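Local coordinates for Mlr6093 protein (Mesorhizobium loti, PDB 2QJ8) that probably acts as a zinc-dependent hydrolase of the succinylglutamate desuccinylase/aspartoacylase family, cleaving non-peptide amide or ester bonds, at residues Ser262-Ile267 / Ala296-Arg301; Glu269-Val274 / Gly281-Val286. All coordinates share one frame; numbering follows the deposited sequence. Where two conformers were deposited one is given.

Contact 1 (Ser262-Ile267 / Ala296-Arg301); sequences SPSPGI and ASIDIR
The Pro263 ring meets the second segment with its CG and CD atoms, and no aromatic or other planar side chain takes part across this contact. CG reaches the branch methyl of Ile298, with Pro263 CG 3.7 Å from Ile298 CG2. CD faces Ile300 more loosely, with Pro263 CD 4.5 Å from Ile300 CG1. The Pro263 ring and the Ile298 side chain lie side by side and run in opposing directions.

Ile298 uses two separate ends. CG2 lies anti to its backbone N and goes to Pro263. CG1 leaves beside the backbone N, and the nearly extended chi2 of 163° brings CD1 up to the Ser264 hydroxyl. There Ser264 OG sits 3.4 Å from Ile298 CD1, a hydroxyl beside a methyl. Ile300 uses its tip instead. Its CD1 meets the main chain, 4.1 Å from Ser262 CA.

The contact is therefore van der Waals packing, modest in area. Ser262 is buried, and its polar end is satisfied elsewhere: OG is hydrogen-bonded to Gln318 O. The backbone of Ser262 also bonds to Asn320 and Glu321. Ser264 additionally touches Leu287, so the loop packs on the neighbouring strand 283-288 as well as on the outermost one. Pro263 is exposed and Ile298 partly so, while Ile300 is buried.

The two segments are not paired as strands. Strand 283-288 lies between strands 266-270 and 298-301 in the sheet. Residues 262-265 are the connection that leaves strand 250-261, which pairs with strand 322-329, and enters strand 266-270. This is a connecting loop that packs on Ile298 and Ile300 of the outermost strand (within this chain) of a small four-stranded antiparallel sheet.

Contact 2 (Glu269-Val274 / Gly281-Val286); sequences EPRCSV and GDVVGV
Antiparallel pairing of strands 266-270 and 283-288 builds this contact. Strand 283-288 carries a classic beta bulge on its other edge, where Val284 and Gly285 both lie opposite Ile300. Glu269 and Val286 form a hydrogen-bonded pair. Glu269 N bonds to Val286 O at 2.8 Å, and Val286 N bonds to Glu269 O at 3.0 Å. Pro270 and Gly285 are the next, non-hydrogen-bonded pair, with CA atoms close together. Arg271 N then donates to Val284 O at 2.8 Å, from a position tilted 34° out of the carbonyl plane.

Glu269 and Val286 project to the same face of the sheet. The Glu269 chain is extended, and its carboxylate has several partners. OE1 accepts from His288 NE2. OE2 forms a salt bridge with Arg67 of the second subunit. Arg271 NE adds a weak bond to Glu269 OE2 at 3.2 Å. Arg271 chi2 (-79°) turns CD and bends the chain. Val286 CB lies above one face of the guanidinium, offset toward the rim, though Val286 has two conformers and the closeness of that packing is doubtful.

Cys272 and Val284 sit near Ile311 of strand 306-312. Cys272 chi1 of 62° tucks SG between its own N and C, and there SG meets Val284 CG1 at 3.5 Å.

Following the chain from the N terminus, residues 262-267 come first and are followed, one residue later, by 269-274, which begins on the same strand 266-270. The chain then turns back through the short strand 277-278. Contact 2 closes this small loop of six residues. Strand 283-288 carries the chain onward to 296-301, where contact 1 closes a loop of 28 residues. Contact 2 is thus nested inside contact 1. Their centres are about 11 Å apart. Residues 281-286 join them: Ile300 O probably accepts from Val284 N, and Arg301 NH1 probably bonds to Gly281 O. Together they tie three strands of the small sheet to the loop arriving from strand 250-261.

Contact 1 (Ser262-Ile267 / Ala296-Arg301)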
# COMPACT_ATOMS: atom_id res chain seq x y z
N SER A 262 -4.65 -16.92 -8.95
CA SER A 262 -5.73 -16.56 -9.83
C SER A 262 -5.64 -17.50 -11.05
O SER A 262 -4.55 -17.74 -11.55
CB SER A 262 -5.58 -15.12 -10.29
OG SER A 262 -4.30 -14.91 -10.89
N PRO A 263 -6.78 -18.00 -11.54
CA PRO A 263 -6.74 -18.89 -12.70
C PRO A 263 -6.61 -18.14 -14.04
O PRO A 263 -6.35 -18.77 -15.07
CB PRO A 263 -8.10 -19.56 -12.64
CG PRO A 263 -8.99 -18.48 -12.10
CD PRO A 263 -8.16 -17.78 -11.08
N SER A 264 -6.85 -16.82 -14.03
CA SER A 264 -6.84 -15.99 -15.23
C SER A 264 -6.63 -14.54 -14.81
O SER A 264 -6.64 -14.26 -13.61
CB SER A 264 -8.15 -16.20 -16.04
OG SER A 264 -9.33 -16.16 -15.26
N PRO A 265 -6.34 -13.63 -15.76
CA PRO A 265 -6.18 -12.25 -15.35
C PRO A 265 -7.51 -11.56 -15.04
O PRO A 265 -8.53 -11.92 -15.59
CB PRO A 265 -5.51 -11.59 -16.57
CG PRO A 265 -5.96 -12.39 -17.71
CD PRO A 265 -6.06 -13.80 -17.20
N GLY A 266 -7.47 -10.58 -14.13
CA GLY A 266 -8.67 -9.82 -13.75
C GLY A 266 -8.42 -8.94 -12.54
O GLY A 266 -7.27 -8.76 -12.12
N ILE A 267 -9.49 -8.41 -11.94
CA ILE A 267 -9.37 -7.63 -10.70
C ILE A 267 -9.60 -8.59 -9.53
O ILE A 267 -10.68 -9.17 -9.40
CB ILE A 267 -10.37 -6.48 -10.59
CG1 ILE A 267 -10.18 -5.48 -11.71
CG2 ILE A 267 -10.19 -5.71 -9.28
CD1 ILE A 267 -11.37 -4.56 -11.86
N ALA A 296 -19.33 -13.38 -15.70
CA ALA A 296 -19.40 -13.69 -14.26
C ALA A 296 -18.01 -13.67 -13.63
O ALA A 296 -17.00 -13.89 -14.31
CB ALA A 296 -20.08 -15.08 -14.02
N SER A 297 -17.98 -13.35 -12.33
CA SER A 297 -16.75 -13.35 -11.56
C SER A 297 -16.40 -14.79 -11.15
O SER A 297 -17.30 -15.66 -11.05
CB SER A 297 -16.88 -12.46 -10.32
OG SER A 297 -17.92 -12.90 -9.48
N ILE A 298 -15.11 -15.02 -10.92
CA ILE A 298 -14.54 -16.32 -10.56
C ILE A 298 -14.20 -16.35 -9.08
O ILE A 298 -13.50 -15.48 -8.60
CB ILE A 298 -13.24 -16.57 -11.40
CG1 ILE A 298 -13.58 -16.73 -12.89
CG2 ILE A 298 -12.43 -17.78 -10.89
CD1 ILE A 298 -12.39 -16.56 -13.83
N ASP A 299 -14.71 -17.35 -8.37
CA ASP A 299 -14.38 -17.57 -6.95
C ASP A 299 -13.05 -18.32 -6.80
O ASP A 299 -12.77 -19.25 -7.57
CB ASP A 299 -15.44 -18.41 -6.27
CG ASP A 299 -16.78 -17.77 -6.30
OD1 ASP A 299 -16.87 -16.56 -6.00
OD2 ASP A 299 -17.75 -18.50 -6.60
N ILE A 300 -12.25 -17.89 -5.82
CA ILE A 300 -10.96 -18.52 -5.48
C ILE A 300 -11.14 -19.08 -4.06
O ILE A 300 -11.25 -18.32 -3.09
CB ILE A 300 -9.78 -17.52 -5.58
CG1 ILE A 300 -9.71 -16.86 -6.98
CG2 ILE A 300 -8.46 -18.24 -5.22
CD1 ILE A 300 -8.72 -15.77 -7.11
N ARG A 301 -11.18 -20.42 -3.94
CA ARG A 301 -11.49 -21.08 -2.67
C ARG A 301 -10.32 -21.78 -1.96
O ARG A 301 -9.40 -22.32 -2.60
CB ARG A 301 -12.60 -22.11 -2.91
CG ARG A 301 -13.93 -21.52 -3.31
CD ARG A 301 -14.90 -22.59 -3.77
NE ARG A 301 -16.15 -21.96 -4.20
CZ ARG A 301 -17.21 -21.69 -3.44
NH1 ARG A 301 -17.24 -21.96 -2.14
NH2 ARG A 301 -18.27 -21.09 -3.97

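Contact 2 (Glu269-Val274 / Gly281-Val286)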
# COMPACT_ATOMS: atom_id res chain seq x y z
N GLU A 269 -10.34 -9.37 -5.78
CA GLU A 269 -11.01 -8.73 -4.67
C GLU A 269 -10.86 -9.66 -3.46
O GLU A 269 -11.43 -10.74 -3.49
CB GLU A 269 -12.50 -8.55 -4.97
CG GLU A 269 -13.28 -8.03 -3.76
CD GLU A 269 -14.74 -7.96 -3.98
OE1 GLU A 269 -15.23 -8.25 -5.08
OE2 GLU A 269 -15.42 -7.62 -3.01
N PRO A 270 -10.15 -9.22 -2.40
CA PRO A 270 -10.08 -10.08 -1.23
C PRO A 270 -11.46 -10.23 -0.54
O PRO A 270 -12.26 -9.31 -0.55
CB PRO A 270 -9.09 -9.36 -0.32
CG PRO A 270 -9.16 -7.95 -0.72
CD PRO A 270 -9.41 -7.96 -2.19
N ARG A 271 -11.72 -11.41 -0.00
CA ARG A 271 -12.95 -11.73 0.73
C ARG A 271 -12.65 -12.26 2.16
O ARG A 271 -13.48 -12.89 2.78
CB ARG A 271 -13.79 -12.68 -0.12
CG ARG A 271 -14.46 -12.03 -1.35
CD ARG A 271 -15.73 -11.26 -0.92
NE ARG A 271 -16.40 -10.53 -1.99
CZ ARG A 271 -17.25 -11.04 -2.90
NH1 ARG A 271 -17.56 -12.34 -2.93
NH2 ARG A 271 -17.78 -10.23 -3.81
N CYS A 272 -11.46 -11.97 2.69
CA CYS A 272 -11.07 -12.36 4.04
C CYS A 272 -9.88 -11.50 4.44
O CYS A 272 -9.23 -10.88 3.59
CB CYS A 272 -10.75 -13.87 4.12
SG CYS A 272 -9.39 -14.34 3.11
N SER A 273 -9.62 -11.44 5.74
CA SER A 273 -8.55 -10.63 6.31
C SER A 273 -7.46 -11.47 6.93
O SER A 273 -7.69 -12.63 7.24
CB SER A 273 -9.13 -9.73 7.40
OG SER A 273 -10.02 -8.79 6.84
N VAL A 274 -6.28 -10.88 7.12
CA VAL A 274 -5.17 -11.59 7.77
C VAL A 274 -5.64 -12.05 9.16
O VAL A 274 -6.38 -11.35 9.80
CB VAL A 274 -3.88 -10.74 7.83
CG1 VAL A 274 -2.87 -11.34 8.78
CG2 VAL A 274 -3.30 -10.58 6.41
N GLY A 281 -12.95 -24.98 1.37
CA GLY A 281 -13.94 -24.52 0.40
C GLY A 281 -14.41 -23.08 0.53
O GLY A 281 -15.13 -22.63 -0.33
N ASP A 282 -14.04 -22.34 1.59
CA ASP A 282 -14.46 -20.94 1.72
C ASP A 282 -13.86 -20.07 0.63
O ASP A 282 -12.70 -20.27 0.25
CB ASP A 282 -14.04 -20.33 3.07
CG ASP A 282 -14.92 -20.74 4.22
OD1 ASP A 282 -15.91 -21.48 4.03
OD2 ASP A 282 -14.63 -20.31 5.36
N VAL A 283 -14.65 -19.11 0.15
CA VAL A 283 -14.18 -18.15 -0.85
C VAL A 283 -13.23 -17.19 -0.12
O VAL A 283 -13.63 -16.52 0.84
CB VAL A 283 -15.35 -17.39 -1.50
CG1 VAL A 283 -14.84 -16.31 -2.47
CG2 VAL A 283 -16.29 -18.38 -2.22
N VAL A 284 -11.98 -17.17 -0.57
CA VAL A 284 -10.94 -16.32 -0.02
C VAL A 284 -10.89 -15.01 -0.82
O VAL A 284 -10.59 -13.97 -0.26
CB VAL A 284 -9.58 -17.09 0.07
CG1 VAL A 284 -8.41 -16.15 0.32
CG2 VAL A 284 -9.67 -18.16 1.17
N GLY A 285 -11.21 -15.06 -2.10
CA GLY A 285 -11.30 -13.90 -2.94
C GLY A 285 -12.06 -14.19 -4.21
O GLY A 285 -12.40 -15.35 -4.49
N VAL A 286 -12.35 -13.14 -4.95
CA VAL A 286 -13.09 -13.20 -6.20
C VAL A 286 -12.29 -12.50 -7.30
O VAL A 286 -11.65 -11.49 -7.04
CB VAL A 286 -14.48 -12.53 -6.00
CG1 VAL A 286 -15.19 -12.31 -7.31
CG2 VAL A 286 -15.33 -13.37 -5.06
O HOH W 1 -15.09 -15.94 2.83